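Local coordinates for Pap fimbrial major pilin protein (Escherichia coli, PDB 2UY6) that polymerizes into the thick right-handed helical rod of the P pilus, which enables bacteria to colonize the epithelium of specific host organs, at residues Q26-A29 with D30-D34. The protein carries 2 engineered substitutions. Residues are numbered along the deposited sequence; the frame is centred on the assembly and turned at random.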
loop_
_atom_site.group_PDB
_atom_site.type_symbol
_atom_site.label_atom_id
_atom_site.label_comp_id
_atom_site.label_asym_id
_atom_site.label_seq_id
_atom_site.Cartn_x
_atom_site.Cartn_y
_atom_site.Cartn_z
ATOM N N GLN B 26 -15.517 9.923 5.843
ATOM C CA GLN B 26 -16.960 10.059 5.779
ATOM C C GLN B 26 -17.372 11.502 5.524
ATOM O O GLN B 26 -16.518 12.388 5.415
ATOM C CB GLN B 26 -17.574 9.564 7.091
ATOM C CG GLN B 26 -17.250 8.118 7.384
ATOM C CD GLN B 26 -17.918 7.606 8.637
ATOM O OE1 GLN B 26 -17.503 7.918 9.750
ATOM N NE2 GLN B 26 -18.972 6.817 8.462
ATOM N N LYS B 27 -18.680 11.737 5.418
ATOM C CA LYS B 27 -19.183 13.084 5.189
ATOM C C LYS B 27 -18.770 13.967 6.369
ATOM O O LYS B 27 -18.549 15.171 6.212
ATOM C CB LYS B 27 -20.707 13.064 5.038
ATOM N N SER B 28 -18.650 13.367 7.550
ATOM C CA SER B 28 -18.252 14.127 8.729
ATOM C C SER B 28 -16.755 13.967 9.047
ATOM O O SER B 28 -16.219 12.858 9.074
ATOM C CB SER B 28 -19.104 13.716 9.934
ATOM O OG SER B 28 -19.042 12.321 10.170
ATOM N N ALA B 29 -16.090 15.090 9.290
ATOM C CA ALA B 29 -14.660 15.093 9.587
ATOM C C ALA B 29 -14.248 14.229 10.782
ATOM O O ALA B 29 -13.102 13.785 10.862
ATOM C CB ALA B 29 -14.188 16.528 9.805
ATOM N N ASP B 30 -15.169 13.997 11.707
ATOM C CA ASP B 30 -14.856 13.200 12.887
ATOM C C ASP B 30 -15.352 11.777 12.733
ATOM O O ASP B 30 -15.404 11.020 13.689
ATOM C CB ASP B 30 -15.454 13.839 14.150
ATOM C CG ASP B 30 -16.982 13.855 14.147
ATOM O OD1 ASP B 30 -17.609 13.511 13.114
ATOM O OD2 ASP B 30 -17.557 14.225 15.192
ATOM N N GLN B 31 -15.725 11.422 11.511
ATOM C CA GLN B 31 -16.185 10.069 11.213
ATOM C C GLN B 31 -17.272 9.567 12.167
ATOM O O GLN B 31 -17.148 8.543 12.835
ATOM C CB GLN B 31 -14.974 9.121 11.182
ATOM C CG GLN B 31 -13.933 9.557 10.142
ATOM C CD GLN B 31 -12.714 8.637 10.057
ATOM O OE1 GLN B 31 -12.527 7.740 10.888
ATOM N NE2 GLN B 31 -11.874 8.867 9.050
ATOM N N SER B 32 -18.360 10.314 12.207
ATOM C CA SER B 32 -19.478 9.953 13.048
ATOM C C SER B 32 -20.793 10.202 12.320
ATOM O O SER B 32 -20.832 10.849 11.274
ATOM C CB SER B 32 -19.447 10.796 14.313
ATOM O OG SER B 32 -19.625 12.162 13.977
ATOM N N ILE B 33 -21.864 9.654 12.873
ATOM C CA ILE B 33 -23.197 9.877 12.345
ATOM C C ILE B 33 -24.036 10.183 13.575
ATOM O O ILE B 33 -23.921 9.516 14.607
ATOM C CB ILE B 33 -23.768 8.660 11.589
ATOM C CG1 ILE B 33 -23.681 7.406 12.452
ATOM C CG2 ILE B 33 -23.051 8.503 10.261
ATOM C CD1 ILE B 33 -24.366 6.210 11.820
ATOM N N ASP B 34 -24.855 11.219 13.465
ATOM C CA ASP B 34 -25.701 11.680 14.552
ATOM C C ASP B 34 -27.107 11.119 14.392
ATOM O O ASP B 34 -27.699 11.212 13.322
ATOM C CB ASP B 34 -25.692 13.211 14.518
ATOM C CG ASP B 34 -26.634 13.834 15.510
ATOM O OD1 ASP B 34 -26.688 13.382 16.672
ATOM O OD2 ASP B 34 -27.313 14.803 15.120
#
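Ser28 reaches across the turn to the start of strand 32-34. Its CB lies 3.5 Å from Asp30 OD1. At the tip, Ser28 OG donates to Ser32 O over 2.6 Å. Ser28 OG lies in the plane of the Ser32 carbonyl, on a lone pair of Ser32 O. A chi1 of 55° tucks OG over the Ser28 backbone, on the side of the returning chain. Ser28 O serves the same turn: it accepts from Gln31 N at 2.9 Å, and Gln31 N sits well out of the plane of that carbonyl. A third bond steadies the Asp30 carboxylate. Ser32 OG donates to Asp30 OD1 at 2.6 Å and approaches from over the carboxylate face. The other oxygen, Asp30 OD2, bonds to a polar side chain of another protein chain. Gln26 runs extended beside the turn. Its amide end lies by the Gln31 backbone, while NE2 bonds to Asp55 O of strand 52-59. Ser28 to Gln31 form a type I beta turn, and the two serine hydroxyl bonds tie it to the start of strand 32-34. That strand pairs antiparallel with a strand of another protein, as expected for the incomplete immunoglobulin-like fold of a pilin.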